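Local coordinates for protein beta-L-arabinobiosidase (Bacteroides thetaiotaomicron, PDB 5MQR) that probably hydrolyses glycosidic linkages in complex plant pectin, releasing arabinofuranose-containing sugars, and also carries a sialidase-like region, at residues 199-207 with 215-223; 1025-1033 with 1043-1054. All coordinates share one frame; numbering follows the deposited sequence.

Contact 1 of 2, residues 199-207 with 215-223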
# COMPACT_ATOMS: atom_id res chain seq x y z
N GLY A 199 -13.24 -22.57 37.55
CA GLY A 199 -13.56 -23.90 38.05
C GLY A 199 -12.42 -24.46 38.88
O GLY A 199 -11.39 -23.79 39.06
N PRO A 200 -12.60 -25.68 39.42
CA PRO A 200 -11.52 -26.20 40.25
C PRO A 200 -10.29 -26.59 39.43
O PRO A 200 -10.38 -26.78 38.21
CB PRO A 200 -12.14 -27.41 40.97
CG PRO A 200 -13.63 -27.31 40.75
CD PRO A 200 -13.81 -26.53 39.48
N ILE A 201 -9.15 -26.62 40.10
CA ILE A 201 -7.90 -27.03 39.50
C ILE A 201 -7.82 -28.55 39.48
O ILE A 201 -8.09 -29.21 40.48
CB ILE A 201 -6.67 -26.48 40.26
CG1 ILE A 201 -6.69 -24.95 40.25
CG2 ILE A 201 -5.38 -26.99 39.60
CD1 ILE A 201 -5.73 -24.32 41.22
N TYR A 202 -7.46 -29.10 38.32
CA TYR A 202 -7.15 -30.51 38.21
C TYR A 202 -5.81 -30.73 37.51
O TYR A 202 -5.34 -29.88 36.75
CB TYR A 202 -8.23 -31.26 37.43
CG TYR A 202 -9.63 -31.14 37.98
CD1 TYR A 202 -10.46 -30.08 37.61
CD2 TYR A 202 -10.15 -32.12 38.82
CE1 TYR A 202 -11.76 -29.98 38.10
CE2 TYR A 202 -11.44 -32.03 39.30
CZ TYR A 202 -12.24 -30.96 38.94
OH TYR A 202 -13.51 -30.88 39.42
N PHE A 203 -5.22 -31.89 37.76
CA PHE A 203 -4.11 -32.37 36.98
C PHE A 203 -4.61 -33.04 35.70
O PHE A 203 -5.53 -33.86 35.71
CB PHE A 203 -3.29 -33.38 37.76
CG PHE A 203 -2.26 -32.76 38.64
CD1 PHE A 203 -0.99 -32.48 38.15
CD2 PHE A 203 -2.56 -32.44 39.95
CE1 PHE A 203 -0.04 -31.91 38.95
CE2 PHE A 203 -1.61 -31.87 40.77
CZ PHE A 203 -0.34 -31.60 40.26
N ILE A 204 -3.97 -32.67 34.60
CA ILE A 204 -4.18 -33.30 33.31
C ILE A 204 -3.01 -34.25 32.93
O ILE A 204 -3.20 -35.17 32.12
CB ILE A 204 -4.44 -32.22 32.23
CG1 ILE A 204 -5.00 -32.85 30.95
CG2 ILE A 204 -3.18 -31.43 31.91
CD1 ILE A 204 -5.54 -31.85 29.93
N TYR A 205 -1.82 -34.03 33.50
CA TYR A 205 -0.66 -34.88 33.24
C TYR A 205 0.20 -34.99 34.50
O TYR A 205 0.43 -33.98 35.18
CB TYR A 205 0.15 -34.30 32.08
CG TYR A 205 1.44 -35.04 31.79
CD1 TYR A 205 1.46 -36.13 30.92
CD2 TYR A 205 2.64 -34.66 32.41
CE1 TYR A 205 2.64 -36.82 30.65
CE2 TYR A 205 3.83 -35.34 32.16
CZ TYR A 205 3.84 -36.42 31.27
OH TYR A 205 5.04 -37.09 31.03
N TYR A 206 0.65 -36.20 34.80
CA TYR A 206 1.60 -36.43 35.88
C TYR A 206 2.95 -36.82 35.31
O TYR A 206 3.03 -37.69 34.42
CB TYR A 206 1.14 -37.56 36.79
CG TYR A 206 -0.16 -37.29 37.50
CD1 TYR A 206 -0.22 -36.40 38.57
CD2 TYR A 206 -1.33 -37.93 37.10
CE1 TYR A 206 -1.42 -36.16 39.24
CE2 TYR A 206 -2.53 -37.70 37.77
CZ TYR A 206 -2.57 -36.81 38.82
OH TYR A 206 -3.76 -36.59 39.46
N ASN A 207 4.00 -36.18 35.82
CA ASN A 207 5.35 -36.63 35.57
C ASN A 207 5.57 -37.93 36.34
O ASN A 207 4.88 -38.19 37.32
CB ASN A 207 6.38 -35.56 35.96
CG ASN A 207 6.46 -34.42 34.96
OD1 ASN A 207 5.94 -33.34 35.21
ND2 ASN A 207 7.11 -34.65 33.85
N THR A 215 -0.42 -36.12 44.94
CA THR A 215 -0.60 -34.77 44.44
C THR A 215 -1.80 -34.10 45.12
O THR A 215 -2.67 -34.77 45.67
CB THR A 215 -0.78 -34.75 42.92
OG1 THR A 215 -1.79 -35.69 42.53
CG2 THR A 215 0.53 -35.10 42.23
N ASP A 216 -1.82 -32.77 45.06
CA ASP A 216 -2.71 -31.94 45.88
C ASP A 216 -3.93 -31.37 45.15
O ASP A 216 -4.64 -30.56 45.70
CB ASP A 216 -1.90 -30.80 46.49
CG ASP A 216 -0.79 -31.29 47.41
OD1 ASP A 216 -0.98 -32.32 48.08
OD2 ASP A 216 0.28 -30.65 47.47
N TYR A 217 -4.15 -31.79 43.90
CA TYR A 217 -5.38 -31.49 43.18
C TYR A 217 -5.83 -32.78 42.51
O TYR A 217 -5.00 -33.58 42.13
CB TYR A 217 -5.16 -30.42 42.10
CG TYR A 217 -4.75 -29.07 42.63
CD1 TYR A 217 -5.58 -28.35 43.50
CD2 TYR A 217 -3.53 -28.50 42.27
CE1 TYR A 217 -5.19 -27.10 44.00
CE2 TYR A 217 -3.14 -27.26 42.74
CZ TYR A 217 -3.96 -26.55 43.61
OH TYR A 217 -3.54 -25.30 44.07
N PRO A 218 -7.15 -32.98 42.36
CA PRO A 218 -7.56 -34.25 41.75
C PRO A 218 -7.28 -34.34 40.25
O PRO A 218 -7.01 -33.33 39.58
CB PRO A 218 -9.06 -34.36 42.07
CG PRO A 218 -9.50 -32.97 42.43
CD PRO A 218 -8.29 -32.22 42.90
N TYR A 219 -7.29 -35.57 39.76
CA TYR A 219 -7.14 -35.84 38.34
C TYR A 219 -8.39 -35.36 37.59
O TYR A 219 -9.51 -35.45 38.10
CB TYR A 219 -6.92 -37.33 38.14
CG TYR A 219 -6.59 -37.77 36.74
CD1 TYR A 219 -5.50 -37.24 36.07
CD2 TYR A 219 -7.33 -38.76 36.13
CE1 TYR A 219 -5.18 -37.67 34.80
CE2 TYR A 219 -7.02 -39.21 34.87
CZ TYR A 219 -5.95 -38.67 34.21
OH TYR A 219 -5.68 -39.12 32.94
N PHE A 220 -8.20 -34.84 36.39
CA PHE A 220 -9.28 -34.17 35.67
C PHE A 220 -10.51 -35.06 35.43
O PHE A 220 -11.61 -34.56 35.38
CB PHE A 220 -8.79 -33.54 34.36
CG PHE A 220 -8.64 -34.52 33.21
CD1 PHE A 220 -7.46 -35.23 33.03
CD2 PHE A 220 -9.67 -34.69 32.29
CE1 PHE A 220 -7.31 -36.12 31.97
CE2 PHE A 220 -9.53 -35.57 31.21
CZ PHE A 220 -8.36 -36.29 31.06
N LYS A 221 -10.30 -36.37 35.32
CA LYS A 221 -11.40 -37.29 35.10
C LYS A 221 -12.33 -37.41 36.31
O LYS A 221 -13.38 -38.01 36.20
CB LYS A 221 -10.90 -38.67 34.67
CG LYS A 221 -10.25 -38.72 33.28
CD LYS A 221 -10.23 -40.15 32.74
CE LYS A 221 -8.95 -40.55 32.01
NZ LYS A 221 -9.01 -40.44 30.54
N LYS A 222 -11.96 -36.86 37.47
CA LYS A 222 -12.83 -36.94 38.64
C LYS A 222 -13.90 -35.87 38.65
O LYS A 222 -14.85 -35.98 39.43
CB LYS A 222 -12.02 -36.85 39.93
CG LYS A 222 -10.96 -37.94 40.07
CD LYS A 222 -11.56 -39.29 40.43
CE LYS A 222 -11.01 -40.39 39.53
NZ LYS A 222 -11.16 -41.70 40.21
N SER A 223 -13.76 -34.84 37.82
CA SER A 223 -14.81 -33.83 37.69
C SER A 223 -16.12 -34.46 37.28
O SER A 223 -16.15 -35.33 36.42
CB SER A 223 -14.44 -32.77 36.65
OG SER A 223 -15.44 -31.78 36.54
O HOH W 1 -15.25 -29.56 37.99
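Thr-215 packs against two rings: its CG2 lies over a face of Phe-203, while OG1, bonded to Asn-211 O, comes 3.3 Å from Tyr-206 CE1. Tyr-217 spreads its ring under Ile-201. The isoleucine's CG2 points at the face in a CH-pi contact, 3.8 Å from the Tyr-217 centroid and 19° off the normal, and its CD1 reaches on to CZ and OH. Pro-218 O accepts Phe-203 N at 2.9 Å, and the proline CG rests against Tyr-202 CD2. Together with Phe-220 N to Phe-203 O (2.9 Å), that bond makes a single bridge on an outermost strand of a four-stranded antiparallel sheet, as in a propeller blade; just beyond it, a classic beta bulge sets Ile-204 and Tyr-205 against the single residue Arg-187 of strand 186-192. The Tyr-219 and Tyr-206 rings lie at 27°, slid so far that they barely overlap, centroids 5.7 Å apart, and Tyr-206 OH is buried without a polar partner. Phe-220 holds CG between its backbone N and carbonyl carbon (chi1 80°), which brings CD1 against Ile-204 CG1 and Phe-203 O to the ring edge. At Ser-223, a water joins OG (2.7 Å) to Tyr-202 OH (2.6 Å), and OG also takes Asp-225 N.

Contact 2 of 2, residues 1025-1033 with 1043-1054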
# COMPACT_ATOMS: atom_id res chain seq x y z
N MSE A 1025 -3.62 3.40 -22.01
CA MSE A 1025 -3.16 2.76 -20.78
C MSE A 1025 -4.03 3.17 -19.61
O MSE A 1025 -4.50 2.34 -18.86
CB MSE A 1025 -1.70 3.09 -20.50
CG MSE A 1025 -0.70 2.57 -21.54
SE MSE A 1025 -0.46 0.63 -21.31
CE MSE A 1025 0.69 0.83 -19.72
N ILE A 1026 -4.28 4.47 -19.49
CA ILE A 1026 -4.99 5.05 -18.37
C ILE A 1026 -6.50 4.77 -18.41
O ILE A 1026 -7.11 4.42 -17.38
CB ILE A 1026 -4.72 6.55 -18.28
CG1 ILE A 1026 -3.25 6.79 -17.93
CG2 ILE A 1026 -5.61 7.23 -17.23
CD1 ILE A 1026 -2.77 8.22 -18.12
N THR A 1027 -7.11 4.94 -19.58
CA THR A 1027 -8.57 4.84 -19.67
C THR A 1027 -9.10 3.47 -20.09
O THR A 1027 -10.29 3.22 -19.89
CB THR A 1027 -9.20 5.89 -20.63
OG1 THR A 1027 -8.74 5.67 -21.96
CG2 THR A 1027 -8.85 7.28 -20.19
N GLY A 1028 -8.27 2.62 -20.68
CA GLY A 1028 -8.73 1.34 -21.19
C GLY A 1028 -8.18 0.20 -20.36
O GLY A 1028 -8.94 -0.51 -19.68
N LEU A 1029 -6.86 0.04 -20.40
CA LEU A 1029 -6.16 -1.02 -19.66
C LEU A 1029 -6.36 -0.92 -18.14
O LEU A 1029 -6.90 -1.80 -17.53
CB LEU A 1029 -4.67 -1.00 -20.00
CG LEU A 1029 -3.97 -2.29 -19.60
CD1 LEU A 1029 -4.22 -3.40 -20.60
CD2 LEU A 1029 -2.49 -2.03 -19.53
N ILE A 1030 -5.93 0.18 -17.54
CA ILE A 1030 -6.19 0.45 -16.13
C ILE A 1030 -7.66 0.79 -15.92
O ILE A 1030 -8.24 0.48 -14.89
CB ILE A 1030 -5.34 1.64 -15.62
CG1 ILE A 1030 -3.84 1.32 -15.71
CG2 ILE A 1030 -5.69 2.01 -14.17
CD1 ILE A 1030 -3.37 0.34 -14.67
N GLY A 1031 -8.28 1.42 -16.92
CA GLY A 1031 -9.70 1.54 -16.96
C GLY A 1031 -10.30 2.70 -16.20
O GLY A 1031 -11.49 2.64 -15.85
N LEU A 1032 -9.55 3.78 -15.99
CA LEU A 1032 -10.17 4.99 -15.43
C LEU A 1032 -11.07 5.61 -16.49
O LEU A 1032 -10.58 6.02 -17.53
CB LEU A 1032 -9.12 5.99 -14.98
CG LEU A 1032 -9.62 7.36 -14.48
CD1 LEU A 1032 -10.54 7.25 -13.26
CD2 LEU A 1032 -8.42 8.23 -14.14
N ARG A 1033 -12.37 5.68 -16.22
CA ARG A 1033 -13.34 6.19 -17.19
C ARG A 1033 -13.77 7.63 -16.88
O ARG A 1033 -14.59 7.86 -16.01
CB ARG A 1033 -14.57 5.28 -17.23
CG ARG A 1033 -14.24 3.78 -17.41
CD ARG A 1033 -13.55 3.46 -18.73
NE ARG A 1033 -14.38 3.81 -19.88
CZ ARG A 1033 -13.96 3.87 -21.14
NH1 ARG A 1033 -12.69 3.61 -21.47
NH2 ARG A 1033 -14.82 4.21 -22.11
N ASN A 1043 -12.66 0.33 -14.55
CA ASN A 1043 -13.01 -0.97 -15.08
C ASN A 1043 -11.84 -1.46 -15.90
O ASN A 1043 -11.83 -1.32 -17.12
CB ASN A 1043 -14.29 -0.87 -15.92
CG ASN A 1043 -14.74 -2.22 -16.43
OD1 ASN A 1043 -14.64 -3.22 -15.71
ND2 ASN A 1043 -15.19 -2.27 -17.67
N PRO A 1044 -10.82 -2.01 -15.23
CA PRO A 1044 -9.64 -2.48 -15.96
C PRO A 1044 -9.97 -3.60 -16.93
O PRO A 1044 -10.71 -4.49 -16.60
CB PRO A 1044 -8.72 -3.01 -14.86
CG PRO A 1044 -9.25 -2.47 -13.59
CD PRO A 1044 -10.71 -2.27 -13.79
N LEU A 1045 -9.39 -3.53 -18.12
CA LEU A 1045 -9.55 -4.57 -19.11
C LEU A 1045 -8.29 -5.43 -19.15
O LEU A 1045 -7.69 -5.63 -20.19
CB LEU A 1045 -9.85 -3.95 -20.49
CG LEU A 1045 -11.00 -2.96 -20.53
CD1 LEU A 1045 -11.03 -2.26 -21.87
CD2 LEU A 1045 -12.31 -3.63 -20.18
N ILE A 1046 -7.87 -5.89 -18.00
CA ILE A 1046 -6.74 -6.79 -17.88
C ILE A 1046 -7.41 -8.10 -17.48
O ILE A 1046 -8.30 -8.08 -16.64
CB ILE A 1046 -5.78 -6.26 -16.82
CG1 ILE A 1046 -5.27 -4.91 -17.27
CG2 ILE A 1046 -4.61 -7.21 -16.60
CD1 ILE A 1046 -4.39 -4.20 -16.27
N PRO A 1047 -7.04 -9.22 -18.11
CA PRO A 1047 -7.63 -10.47 -17.63
C PRO A 1047 -7.22 -10.84 -16.21
O PRO A 1047 -6.18 -10.37 -15.70
CB PRO A 1047 -7.12 -11.54 -18.61
CG PRO A 1047 -6.13 -10.87 -19.49
CD PRO A 1047 -6.28 -9.39 -19.36
N ALA A 1048 -8.05 -11.67 -15.60
CA ALA A 1048 -7.74 -12.27 -14.32
C ALA A 1048 -6.46 -13.10 -14.50
O ALA A 1048 -6.32 -13.82 -15.50
CB ALA A 1048 -8.89 -13.16 -13.83
N ASP A 1049 -5.54 -12.93 -13.56
CA ASP A 1049 -4.26 -13.69 -13.52
C ASP A 1049 -3.23 -13.29 -14.56
O ASP A 1049 -2.26 -14.03 -14.78
CB ASP A 1049 -4.49 -15.22 -13.54
CG ASP A 1049 -5.34 -15.68 -12.40
OD1 ASP A 1049 -4.83 -15.63 -11.24
OD2 ASP A 1049 -6.52 -16.06 -12.63
N LYS A 1050 -3.41 -12.13 -15.19
CA LYS A 1050 -2.39 -11.63 -16.09
C LYS A 1050 -1.22 -11.09 -15.26
O LYS A 1050 -0.09 -11.53 -15.45
CB LYS A 1050 -2.97 -10.53 -16.99
CG LYS A 1050 -1.98 -9.86 -17.93
CD LYS A 1050 -1.20 -10.82 -18.81
CE LYS A 1050 -2.07 -11.54 -19.83
NZ LYS A 1050 -1.22 -12.39 -20.73
N TRP A 1051 -1.52 -10.15 -14.35
CA TRP A 1051 -0.54 -9.47 -13.51
C TRP A 1051 -0.88 -9.58 -12.00
O TRP A 1051 -1.98 -9.22 -11.57
CB TRP A 1051 -0.47 -7.98 -13.89
CG TRP A 1051 0.08 -7.70 -15.24
CD1 TRP A 1051 0.86 -8.53 -16.02
CD2 TRP A 1051 -0.03 -6.47 -15.97
NE1 TRP A 1051 1.17 -7.92 -17.20
CE2 TRP A 1051 0.64 -6.65 -17.19
CE3 TRP A 1051 -0.66 -5.25 -15.72
CZ2 TRP A 1051 0.72 -5.64 -18.16
CZ3 TRP A 1051 -0.60 -4.26 -16.68
CH2 TRP A 1051 0.10 -4.46 -17.88
N ASP A 1052 0.09 -10.00 -11.19
CA ASP A 1052 -0.10 -10.07 -9.74
C ASP A 1052 -0.29 -8.71 -9.11
O ASP A 1052 -0.88 -8.61 -8.04
CB ASP A 1052 1.08 -10.75 -9.06
CG ASP A 1052 1.15 -12.22 -9.34
OD1 ASP A 1052 0.18 -12.82 -9.88
OD2 ASP A 1052 2.20 -12.79 -9.00
N TRP A 1053 0.21 -7.66 -9.76
CA TRP A 1053 0.06 -6.31 -9.23
C TRP A 1053 0.23 -5.31 -10.32
O TRP A 1053 0.87 -5.60 -11.32
CB TRP A 1053 1.11 -6.04 -8.14
CG TRP A 1053 2.50 -6.48 -8.49
CD1 TRP A 1053 3.09 -7.70 -8.22
CD2 TRP A 1053 3.47 -5.72 -9.20
NE1 TRP A 1053 4.37 -7.73 -8.73
CE2 TRP A 1053 4.63 -6.53 -9.33
CE3 TRP A 1053 3.48 -4.43 -9.76
CZ2 TRP A 1053 5.79 -6.07 -9.98
CZ3 TRP A 1053 4.64 -3.98 -10.41
CH2 TRP A 1053 5.78 -4.81 -10.51
N PHE A 1054 -0.33 -4.12 -10.11
CA PHE A 1054 0.02 -2.96 -10.92
C PHE A 1054 -0.48 -1.72 -10.22
O PHE A 1054 -1.28 -1.82 -9.28
CB PHE A 1054 -0.55 -3.02 -12.35
CG PHE A 1054 -2.05 -3.15 -12.42
CD1 PHE A 1054 -2.87 -2.04 -12.30
CD2 PHE A 1054 -2.64 -4.38 -12.62
CE1 PHE A 1054 -4.25 -2.16 -12.36
CE2 PHE A 1054 -4.03 -4.52 -12.68
CZ PHE A 1054 -4.84 -3.40 -12.56
O HOH W 2 -11.60 0.18 -19.36
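Leu-1029 meets the second segment with both backbone and side chain. Its O accepts Leu-1045 N at 3.1 Å, the N-H coming in 30° off the carbonyl plane, and the same N-H makes a weak bond to Gly-1028 O. With CG anti to the backbone N (chi1 -163°), the leucine swings its fork out to the incoming chain: CG lies 3.7 Å from Ile-1046 CG1, the two side chains crossing at about a right angle, and CD2 is 3.9 Å from Trp-1051 CH2. Cutting Leu-1029 back to an alanine would remove the fork, and is likely to leave a gap beside Ile-1046 CG1 and the CH2 corner of Trp-1051. Next in sequence, Ile-1030 CD1 presses on Phe-1054 CD1 at 3.4 Å, and Pro-1044 CG leans on Ile-1030 O. The contact ties the end of helix 1022-1029 to the chain that enters strand 1053-1061, in the antiparallel sheet of the family 65-like C-terminal domain. Gly-1031 leaves the helix with positive phi (86°); a CB there would run into Asn-1043 O, and its own O receives Asn-1043 N at 2.9 Å. Further out, Arg-1033 curls back so that NH1 bonds Thr-1027 O at 2.9 Å, while NH2 goes to Asn-960. The indole is set by Gln-665 at NE1 and by Phe-668 and Phe-976, both edge-to-face.

Overall arrangement
The two sites share no helix or strand, their centres about 62 Å apart and their nearest atoms about 44 Å apart. Contact 1 is peripheral, about 51 Å from the chain centre and only partly buried; it lays a loop along the edge strand of a propeller blade, and its chemistry is largely aromatic, with tyrosine and phenylalanine rings from both segments and a water at one end. Contact 2, about 18 Å from the centre, is buried and joins a helix end to a mostly loop segment leading into the C-terminal sheet. There, aliphatic side chains meet two aromatic rings, and backbone N-H groups bond carbonyls at the helix end, where a glycine lets the chains come close.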